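Local coordinates for protein cytochrome P450 (Rhodococcus erythropolis, PDB 3WEC) that hydroxylates the quinoline nitrogen of aurachin alkaloids as a heme-dependent cytochrome P450 monooxygenase, a step essential to their antibiotic activity, at residues Lys66-Ala69 with Asn70-Phe73; Pro193-Val196 with Ala197-Ser201; Asn317-Lys320 with Gly321-Val324. All coordinates share one frame; numbering follows the deposited sequence.

Interaction 1 of 3, residues Lys66-Ala69 with Asn70-Phe73; sequences KDFA and NSTF. With AUI (3-[(2E,6E,9R)-9-hydroxy-3,7,11-trimethyldodeca-2,6,10-trien-1-yl]-2-methylquinolin-4(1H)-one), chain C.
Phe68 brings the CE1 corner of its ring to CD2 of Phe73, 4.1 Å away, and this Phe73 carbon sits at the edge of the Phe68 ring, near its plane. One face of Phe68 is covered by the bound aurachin intermediate: the chain hydroxyl O28 of AUI lies over that face, offset toward the rim and 3.3 Å from Phe68 CE1, while the methyl C25 of AUI approaches Phe68 CE2 to 3.6 Å. Behind the rings the chain turns, and Ser71 grips the turn. Its OG and N both donate to Phe68 O, at 2.8 and 3.2 Å respectively, from the same face of that carbonyl, the amide standing far above its plane. With chi1 at 79°, Ser71 OG lies between its own N and carbonyl carbon, where it can also accept from Phe73 N at 3.2 Å and cap the start of helix 73-81. On the outer side Asn70 ND2 donates to the syn lone pair of Asp67 OD1 at 2.9 Å, with the amide and carboxylate planes 86° apart and OD1 somewhat tilted from the amide plane. Lys66 reaches inward instead, its NZ donating to the quinolone oxygen O13 of AUI at 2.9 Å and to heme O1A. One ammonium group thus links substrate and heme, and its charge would be expected to polarise the quinolone carbonyl.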
ATOM      1  N   LYS A  66      -5.764  13.394   8.195  1.00 61.51           N
ATOM      2  CA  LYS A  66      -5.937  11.931   8.159  1.00 60.25           C
ATOM      3  C   LYS A  66      -6.445  11.362   9.478  1.00 61.73           C
ATOM      4  O   LYS A  66      -6.412  10.152   9.683  1.00 62.36           O
ATOM      5  CB  LYS A  66      -4.626  11.238   7.777  1.00 57.55           C
ATOM      6  CG  LYS A  66      -4.187  11.438   6.337  1.00 55.85           C
ATOM      7  CD  LYS A  66      -3.071  10.471   5.927  1.00 54.70           C
ATOM      8  CE  LYS A  66      -3.605   9.135   5.462  1.00 53.63           C
ATOM      9  NZ  LYS A  66      -2.593   8.371   4.690  1.00 53.56           N
ATOM     10  N   ASP A  67      -6.878  12.234  10.376  1.00 63.96           N
ATOM     11  CA  ASP A  67      -7.529  11.829  11.626  1.00 65.53           C
ATOM     12  C   ASP A  67      -8.842  11.075  11.365  1.00 65.16           C
ATOM     13  O   ASP A  67      -9.918  11.526  11.746  1.00 66.50           O
ATOM     14  CB  ASP A  67      -7.805  13.054  12.488  1.00 67.85           C
ATOM     15  CG  ASP A  67      -8.109  12.696  13.926  1.00 70.70           C
ATOM     16  OD1 ASP A  67      -8.415  11.521  14.207  1.00 70.35           O
ATOM     17  OD2 ASP A  67      -8.026  13.595  14.783  1.00 73.49           O
ATOM     18  N   PHE A  68      -8.744   9.907  10.737  1.00 63.83           N
ATOM     19  CA  PHE A  68      -9.938   9.186  10.287  1.00 63.42           C
ATOM     20  C   PHE A  68     -10.879   8.618  11.372  1.00 64.45           C
ATOM     21  O   PHE A  68     -12.081   8.546  11.160  1.00 64.69           O
ATOM     22  CB  PHE A  68      -9.545   8.124   9.259  1.00 62.38           C
ATOM     23  CG  PHE A  68      -9.624   8.611   7.837  1.00 62.48           C
ATOM     24  CD1 PHE A  68     -10.808   8.461   7.098  1.00 62.88           C
ATOM     25  CD2 PHE A  68      -8.537   9.234   7.241  1.00 62.42           C
ATOM     26  CE1 PHE A  68     -10.896   8.909   5.787  1.00 63.67           C
ATOM     27  CE2 PHE A  68      -8.620   9.691   5.932  1.00 62.99           C
ATOM     28  CZ  PHE A  68      -9.794   9.529   5.205  1.00 63.13           C
ATOM     29  N   ALA A  69     -10.341   8.242  12.532  1.00 65.57           N
ATOM     30  CA  ALA A  69     -11.156   7.628  13.588  1.00 66.76           C
ATOM     31  C   ALA A  69     -12.079   8.641  14.255  1.00 69.56           C
ATOM     32  O   ALA A  69     -13.173   8.296  14.718  1.00 71.15           O
ATOM     33  CB  ALA A  69     -10.270   6.948  14.610  1.00 67.69           C
ATOM     34  N   ASN A  70     -11.650   9.898  14.289  1.00 70.20           N
ATOM     35  CA  ASN A  70     -12.485  10.952  14.852  1.00 73.42           C
ATOM     36  C   ASN A  70     -13.337  11.685  13.815  1.00 73.19           C
ATOM     37  O   ASN A  70     -13.939  12.705  14.128  1.00 76.21           O
ATOM     38  CB  ASN A  70     -11.636  11.919  15.675  1.00 75.27           C
ATOM     39  CG  ASN A  70     -10.962  11.232  16.846  1.00 76.77           C
ATOM     40  OD1 ASN A  70     -11.627  10.748  17.771  1.00 79.10           O
ATOM     41  ND2 ASN A  70      -9.636  11.170  16.811  1.00 75.73           N
ATOM     42  N   SER A  71     -13.395  11.145  12.595  1.00 70.63           N
ATOM     43  CA  SER A  71     -14.256  11.680  11.527  1.00 70.63           C
ATOM     44  C   SER A  71     -15.621  10.994  11.526  1.00 71.39           C
ATOM     45  O   SER A  71     -15.779   9.943  12.134  1.00 70.92           O
ATOM     46  CB  SER A  71     -13.588  11.530  10.159  1.00 67.69           C
ATOM     47  OG  SER A  71     -13.712  10.202   9.671  1.00 66.41           O
ATOM     48  N   THR A  72     -16.608  11.603  10.866  1.00 73.11           N
ATOM     49  CA  THR A  72     -17.920  10.982  10.695  1.00 74.30           C
ATOM     50  C   THR A  72     -17.922   9.962   9.553  1.00 71.94           C
ATOM     51  O   THR A  72     -18.932   9.290   9.330  1.00 72.90           O
ATOM     52  CB  THR A  72     -19.019  12.017  10.373  1.00 77.89           C
ATOM     53  OG1 THR A  72     -18.561  12.878   9.323  1.00 77.83           O
ATOM     54  CG2 THR A  72     -19.412  12.842  11.608  1.00 81.29           C
ATOM     55  N   PHE A  73     -16.806   9.833   8.835  1.00 69.27           N
ATOM     56  CA  PHE A  73     -16.801   9.031   7.612  1.00 67.63           C
ATOM     57  C   PHE A  73     -17.276   7.583   7.763  1.00 66.42           C
ATOM     58  O   PHE A  73     -18.022   7.081   6.907  1.00 66.14           O
ATOM     59  CB  PHE A  73     -15.442   9.059   6.913  1.00 66.14           C
ATOM     60  CG  PHE A  73     -15.367   8.131   5.742  1.00 65.45           C
ATOM     61  CD1 PHE A  73     -16.195   8.318   4.644  1.00 67.29           C
ATOM     62  CD2 PHE A  73     -14.503   7.050   5.757  1.00 63.61           C
ATOM     63  CE1 PHE A  73     -16.153   7.449   3.574  1.00 66.94           C
ATOM     64  CE2 PHE A  73     -14.452   6.182   4.689  1.00 64.06           C
ATOM     65  CZ  PHE A  73     -15.279   6.381   3.597  1.00 65.50           C
TER
HETATM   66  O13 AUI C 502      -3.633   5.758   4.179  1.00 35.43           O
HETATM   67  C1  AUI C 502      -2.820   4.866   3.843  1.00 35.28           C
HETATM   68  C4  AUI C 502      -1.890   4.336   4.858  1.00 34.20           C
HETATM   69  C5  AUI C 502      -1.928   4.800   6.170  1.00 32.99           C
HETATM   70  C6  AUI C 502      -1.055   4.274   7.120  1.00 34.19           C
HETATM   71  C7  AUI C 502      -0.174   3.264   6.706  1.00 35.55           C
HETATM   72  C8  AUI C 502      -0.108   2.762   5.405  1.00 31.29           C
HETATM   73  C9  AUI C 502      -0.956   3.257   4.426  1.00 35.25           C
HETATM   74  N10 AUI C 502      -0.944   2.761   3.151  1.00 32.21           N
HETATM   75  C3  AUI C 502      -1.752   3.208   2.167  1.00 36.76           C
HETATM   76  C11 AUI C 502      -1.681   2.620   0.766  1.00 31.93           C
HETATM   77  C2  AUI C 502      -2.744   4.296   2.458  1.00 38.74           C
HETATM   78  C12 AUI C 502      -3.667   4.785   1.375  1.00 35.85           C
HETATM   79  C14 AUI C 502      -4.642   3.658   1.017  1.00 42.56           C
HETATM   80  C15 AUI C 502      -5.493   2.860   1.715  1.00 42.98           C
HETATM   81  C26 AUI C 502      -5.707   2.862   3.217  1.00 48.29           C
HETATM   82  C16 AUI C 502      -6.242   1.868   0.861  1.00 43.44           C
HETATM   83  C17 AUI C 502      -7.764   1.986   0.816  1.00 50.86           C
HETATM   84  C18 AUI C 502      -8.337   2.812   1.935  1.00 49.58           C
HETATM   85  C19 AUI C 502      -9.594   3.304   1.998  1.00 52.69           C
HETATM   86  C27 AUI C 502     -10.668   3.064   0.966  1.00 51.74           C
HETATM   87  C20 AUI C 502      -9.960   4.100   3.225  1.00 49.21           C
HETATM   88  C21 AUI C 502      -9.600   5.590   3.181  1.00 47.32           C
HETATM   89  O28 AUI C 502      -9.795   6.075   4.504  1.00 43.45           O
HETATM   90  C22 AUI C 502      -8.165   5.935   2.840  1.00 45.17           C
HETATM   91  C23 AUI C 502      -7.170   6.303   3.694  1.00 47.49           C
HETATM   92  C24 AUI C 502      -5.853   6.627   3.077  1.00 43.02           C
HETATM   93  C25 AUI C 502      -7.221   6.415   5.210  1.00 49.35           C

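Interaction 2 of 3, residues Pro193-Val196 with Ala197-Ser201; sequences PKEV and ADRRS
Residues 193-196 and 197-201 are one unbroken run of chain that forms the opening turns of the alpha-helix 194-216, which by its order in the cytochrome P450 fold probably corresponds to the G helix. Pro193 holds the N-cap position, and from it the i to i+4 ladder starts: Ala197 N donates to Pro193 O at 3.2 Å, Asp198 N to Lys194 O at 2.9 Å, and Arg199 N to Glu195 O at 3.0 Å. Arg200 N is only weakly bonded to Val196 O and also donates to Ala197 O, three residues back, which accepts from Ser201 N as well, so an i to i+3 bond joins the i to i+4 pattern.

Outside this ladder, side chains one turn apart run alongside each other. Glu195 and Arg199 point the same way from the surface of the helix. Glu195 is extended beyond CG, whereas Arg199 bends at chi2 and chi3, and this brings its guanidinium near the carboxylate with the two planes 31° apart. Glu195 OE1 lies 3.6 Å from Arg199 NH1, over a face of that guanidinium and offset toward the rim, and no N-H is aimed at it; the pair is a salt bridge by charge alone, and surface exposure probably weakens it. Arg200 leans toward the loops, where it touches Pro87, Val185 and Ile192, and Ala197 rests on Pro87 as well. The aliphatic part of Arg200 passes Val196, with Arg200 CD 3.7 Å from Val196 O, and the side chain ends with Arg200 NH1 3.7 Å from Val196 CG1.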
ATOM      1  N   PRO A 193     -17.166 -12.434   6.311  1.00 62.10           N
ATOM      2  CA  PRO A 193     -17.891 -13.143   7.369  1.00 65.63           C
ATOM      3  C   PRO A 193     -17.290 -12.893   8.752  1.00 64.86           C
ATOM      4  O   PRO A 193     -16.160 -12.406   8.865  1.00 60.51           O
ATOM      5  CB  PRO A 193     -17.777 -14.619   6.962  1.00 67.71           C
ATOM      6  CG  PRO A 193     -17.604 -14.591   5.477  1.00 65.82           C
ATOM      7  CD  PRO A 193     -16.781 -13.335   5.209  1.00 60.90           C
ATOM      8  N   LYS A 194     -18.080 -13.242   9.774  1.00 69.76           N
ATOM      9  CA  LYS A 194     -17.878 -12.962  11.211  1.00 69.70           C
ATOM     10  C   LYS A 194     -16.667 -13.633  11.834  1.00 67.40           C
ATOM     11  O   LYS A 194     -15.879 -12.979  12.509  1.00 64.04           O
ATOM     12  CB  LYS A 194     -19.132 -13.407  12.006  1.00 75.72           C
ATOM     13  CG  LYS A 194     -19.930 -14.584  11.410  1.00 81.33           C
ATOM     14  CD  LYS A 194     -19.118 -15.485  10.470  1.00 78.54           C
ATOM     15  CE  LYS A 194     -19.905 -15.874   9.227  1.00 80.29           C
ATOM     16  NZ  LYS A 194     -20.290 -17.309   9.209  1.00 85.26           N
ATOM     17  N   GLU A 195     -16.562 -14.945  11.610  1.00 69.59           N
ATOM     18  CA  GLU A 195     -15.483 -15.790  12.134  1.00 69.29           C
ATOM     19  C   GLU A 195     -14.093 -15.338  11.685  1.00 63.20           C
ATOM     20  O   GLU A 195     -13.094 -15.689  12.320  1.00 62.57           O
ATOM     21  CB  GLU A 195     -15.711 -17.261  11.728  1.00 73.22           C
ATOM     22  CG  GLU A 195     -14.437 -18.108  11.668  1.00 72.79           C
ATOM     23  CD  GLU A 195     -14.669 -19.585  11.374  1.00 78.97           C
ATOM     24  OE1 GLU A 195     -13.763 -20.202  10.765  1.00 78.91           O
ATOM     25  OE2 GLU A 195     -15.732 -20.137  11.752  1.00 82.98           O
ATOM     26  N   VAL A 196     -14.070 -14.560  10.593  1.00 59.02           N
ATOM     27  CA  VAL A 196     -12.898 -14.094   9.890  1.00 53.06           C
ATOM     28  C   VAL A 196     -12.519 -12.710  10.408  1.00 49.72           C
ATOM     29  O   VAL A 196     -11.331 -12.437  10.647  1.00 45.75           O
ATOM     30  CB  VAL A 196     -13.172 -14.031   8.356  1.00 51.58           C
ATOM     31  CG1 VAL A 196     -12.097 -13.230   7.626  1.00 46.14           C
ATOM     32  CG2 VAL A 196     -13.271 -15.423   7.769  1.00 54.11           C
ATOM     33  N   ALA A 197     -13.531 -11.851  10.584  1.00 50.70           N
ATOM     34  CA  ALA A 197     -13.362 -10.583  11.338  1.00 48.83           C
ATOM     35  C   ALA A 197     -12.736 -10.951  12.694  1.00 49.07           C
ATOM     36  O   ALA A 197     -11.656 -10.541  12.988  1.00 46.33           O
ATOM     37  CB  ALA A 197     -14.726  -9.893  11.531  1.00 51.12           C
ATOM     38  N   ASP A 198     -13.413 -11.789  13.479  1.00 52.83           N
ATOM     39  CA  ASP A 198     -12.883 -12.320  14.758  1.00 54.82           C
ATOM     40  C   ASP A 198     -11.459 -12.858  14.651  1.00 53.18           C
ATOM     41  O   ASP A 198     -10.548 -12.349  15.331  1.00 51.61           O
ATOM     42  CB  ASP A 198     -13.790 -13.451  15.309  1.00 60.06           C
ATOM     43  CG  ASP A 198     -15.152 -12.961  15.754  1.00 63.03           C
ATOM     44  OD1 ASP A 198     -15.890 -13.769  16.371  1.00 68.76           O
ATOM     45  OD2 ASP A 198     -15.495 -11.782  15.512  1.00 60.94           O
ATOM     46  N   ARG A 199     -11.263 -13.863  13.786  1.00 53.07           N
ATOM     47  CA  ARG A 199      -9.938 -14.440  13.519  1.00 51.92           C
ATOM     48  C   ARG A 199      -8.848 -13.370  13.248  1.00 47.78           C
ATOM     49  O   ARG A 199      -7.642 -13.540  13.537  1.00 46.58           O
ATOM     50  CB  ARG A 199     -10.079 -15.267  12.285  1.00 52.74           C
ATOM     51  CG  ARG A 199      -9.126 -16.413  12.147  1.00 53.85           C
ATOM     52  CD  ARG A 199     -10.034 -17.610  12.052  1.00 58.37           C
ATOM     53  NE  ARG A 199      -9.561 -18.640  11.152  1.00 59.60           N
ATOM     54  CZ  ARG A 199      -9.869 -19.936  11.323  1.00 63.63           C
ATOM     55  NH1 ARG A 199     -10.571 -20.304  12.376  1.00 67.97           N
ATOM     56  NH2 ARG A 199      -9.419 -20.858  10.488  1.00 63.67           N
ATOM     57  N   ARG A 200      -9.295 -12.258  12.697  1.00 46.29           N
ATOM     58  CA  ARG A 200      -8.398 -11.187  12.222  1.00 42.01           C
ATOM     59  C   ARG A 200      -8.149 -10.236  13.367  1.00 42.38           C
ATOM     60  O   ARG A 200      -7.031  -9.732  13.561  1.00 41.75           O
ATOM     61  CB  ARG A 200      -9.143 -10.441  11.140  1.00 41.49           C
ATOM     62  CG  ARG A 200      -8.339  -9.890   9.985  1.00 39.94           C
ATOM     63  CD  ARG A 200      -8.682 -10.653   8.738  1.00 41.39           C
ATOM     64  NE  ARG A 200      -9.096  -9.757   7.673  1.00 40.41           N
ATOM     65  CZ  ARG A 200      -9.374 -10.129   6.427  1.00 41.29           C
ATOM     66  NH1 ARG A 200      -9.270 -11.377   6.013  1.00 44.70           N
ATOM     67  NH2 ARG A 200      -9.800  -9.228   5.586  1.00 42.09           N
ATOM     68  N   SER A 201      -9.223  -9.930  14.086  1.00 45.26           N
ATOM     69  CA  SER A 201      -9.170  -9.253  15.389  1.00 46.65           C
ATOM     70  C   SER A 201      -8.268  -9.925  16.404  1.00 46.77           C
ATOM     71  O   SER A 201      -7.510  -9.261  17.090  1.00 44.40           O
ATOM     72  CB  SER A 201     -10.580  -9.159  15.997  1.00 50.46           C
ATOM     73  OG  SER A 201     -11.069  -7.857  15.741  1.00 52.12           O
TER

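Interaction 3 of 3, residues Asn317-Lys320 with Gly321-Val324; sequences NITK and GDAV
Ile318 and Asp322 form the close-packed side of this turn, where the methyl CG2 of Ile318 sits 3.8 Å from Asp322 CB, the two side chains crossing at a slant. That methyl, set anti to the Ile318 nitrogen, also lies 4.4 Å from Val324 CG2, a looser apolar touch, and Trp47 lies against both Ile318 and Val324. Within the turn Asp322 N donates to Thr319 O at 2.8 Å, closing the loop. The carboxylate of Asp322 folds back beside its own backbone N (chi1 -82°) and runs past Thr319: OD1 comes to 3.7 Å from Thr319 CB. OD1 is also 3.1 Å from Thr319 O, an approach of two acceptors and therefore no bond; the strong polar partner of this side chain is Trp47 NE1, which bonds to OD2.

The opposite character belongs to the bend itself. Thr319 and Lys320 are exposed, and the Lys320 chain makes little contact with residues 321-324 beyond its CB, although its backbone N is hydrogen-bonded to Asp310 OD1. At phi 90° a CB on Gly321 would be jammed against Lys320 O, which explains the glycine here. This is a type II beta turn from Thr319 to Asp322, carrying the chain from the small 311-312/317-318 hairpin back into the main mixed beta-sheet of the P450 fold, where 323-326 lies between strands 47-49 and 303-307.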
ATOM      1  N   ASN A 317     -16.916  22.629  -3.588  1.00108.01           N
ATOM      2  CA  ASN A 317     -17.118  23.279  -2.293  1.00109.52           C
ATOM      3  C   ASN A 317     -17.193  22.306  -1.117  1.00104.78           C
ATOM      4  O   ASN A 317     -18.263  21.778  -0.792  1.00106.99           O
ATOM      5  CB  ASN A 317     -18.371  24.165  -2.338  1.00116.49           C
ATOM      6  CG  ASN A 317     -18.227  25.343  -3.295  1.00121.50           C
ATOM      7  OD1 ASN A 317     -17.255  26.105  -3.220  1.00121.35           O
ATOM      8  ND2 ASN A 317     -19.212  25.511  -4.193  1.00125.72           N
ATOM      9  N   ILE A 318     -16.050  22.110  -0.460  1.00 99.11           N
ATOM     10  CA  ILE A 318     -15.897  21.055   0.551  1.00 93.79           C
ATOM     11  C   ILE A 318     -16.001  21.585   1.980  1.00 94.27           C
ATOM     12  O   ILE A 318     -15.432  22.621   2.323  1.00 95.25           O
ATOM     13  CB  ILE A 318     -14.617  20.236   0.304  1.00 87.25           C
ATOM     14  CG1 ILE A 318     -14.817  19.318  -0.906  1.00 86.09           C
ATOM     15  CG2 ILE A 318     -14.264  19.360   1.497  1.00 84.17           C
ATOM     16  CD1 ILE A 318     -14.228  19.845  -2.198  1.00 86.46           C
ATOM     17  N   THR A 319     -16.763  20.857   2.790  1.00 93.69           N
ATOM     18  CA  THR A 319     -17.230  21.322   4.088  1.00 96.49           C
ATOM     19  C   THR A 319     -16.432  20.638   5.192  1.00 91.96           C
ATOM     20  O   THR A 319     -16.239  19.430   5.145  1.00 87.57           O
ATOM     21  CB  THR A 319     -18.729  20.990   4.261  1.00100.50           C
ATOM     22  OG1 THR A 319     -19.496  21.624   3.220  1.00104.95           O
ATOM     23  CG2 THR A 319     -19.242  21.427   5.624  1.00103.96           C
ATOM     24  N   LYS A 320     -15.989  21.413   6.183  1.00 92.91           N
ATOM     25  CA  LYS A 320     -15.225  20.906   7.327  1.00 88.85           C
ATOM     26  C   LYS A 320     -15.681  19.508   7.759  1.00 85.65           C
ATOM     27  O   LYS A 320     -16.853  19.298   8.092  1.00 88.55           O
ATOM     28  CB  LYS A 320     -15.344  21.870   8.511  1.00 93.85           C
ATOM     29  CG  LYS A 320     -14.028  22.143   9.222  1.00 92.20           C
ATOM     30  CD  LYS A 320     -14.203  22.288  10.726  1.00 94.95           C
ATOM     31  CE  LYS A 320     -13.855  20.961  11.405  1.00 91.18           C
ATOM     32  NZ  LYS A 320     -13.866  21.086  12.893  1.00 93.82           N
ATOM     33  N   GLY A 321     -14.762  18.542   7.735  1.00 78.98           N
ATOM     34  CA  GLY A 321     -15.121  17.196   8.141  1.00 76.56           C
ATOM     35  C   GLY A 321     -15.625  16.297   7.017  1.00 75.51           C
ATOM     36  O   GLY A 321     -15.996  15.138   7.265  1.00 74.61           O
ATOM     37  N   ASP A 322     -15.641  16.799   5.783  1.00 75.77           N
ATOM     38  CA  ASP A 322     -15.963  15.938   4.647  1.00 74.33           C
ATOM     39  C   ASP A 322     -14.763  15.036   4.368  1.00 68.81           C
ATOM     40  O   ASP A 322     -13.604  15.465   4.487  1.00 66.16           O
ATOM     41  CB  ASP A 322     -16.282  16.745   3.389  1.00 76.87           C
ATOM     42  CG  ASP A 322     -17.736  17.267   3.347  1.00 83.06           C
ATOM     43  OD1 ASP A 322     -18.426  17.341   4.396  1.00 85.45           O
ATOM     44  OD2 ASP A 322     -18.174  17.629   2.231  1.00 85.01           O
ATOM     45  N   ALA A 323     -15.062  13.792   4.005  1.00 67.27           N
ATOM     46  CA  ALA A 323     -14.068  12.829   3.532  1.00 63.06           C
ATOM     47  C   ALA A 323     -13.825  13.032   2.037  1.00 63.11           C
ATOM     48  O   ALA A 323     -14.760  13.302   1.273  1.00 67.32           O
ATOM     49  CB  ALA A 323     -14.546  11.418   3.799  1.00 61.26           C
ATOM     50  N   VAL A 324     -12.567  12.930   1.636  1.00 59.88           N
ATOM     51  CA  VAL A 324     -12.148  13.124   0.259  1.00 59.90           C
ATOM     52  C   VAL A 324     -11.299  11.922  -0.128  1.00 57.17           C
ATOM     53  O   VAL A 324     -10.311  11.586   0.541  1.00 54.86           O
ATOM     54  CB  VAL A 324     -11.317  14.417   0.092  1.00 60.56           C
ATOM     55  CG1 VAL A 324     -10.716  14.513  -1.306  1.00 59.69           C
ATOM     56  CG2 VAL A 324     -12.167  15.640   0.397  1.00 64.32           C
TER

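Overall arrangement
Interactions 1 and 3 are neighbours on the same side of the chain's centre, their centres about 12 Å apart, and they meet directly where Phe73 CD1 packs 3.6 Å from Ala323 CB. The start of helix 73-81, reached through the loop that carries Lys66 and Phe68 to the ligand, thus packs on strand 323-326. Interaction 3 remains a second layer: the side chain of Val324 is about 9 Å from AUI but about 4 Å from that of the heme-binding Arg305. Interaction 2 stands apart on the surface, its centre about 23 Å from that of interaction 1 and 32 Å from that of interaction 3, with the Arg200 side chain about 12 Å from AUI.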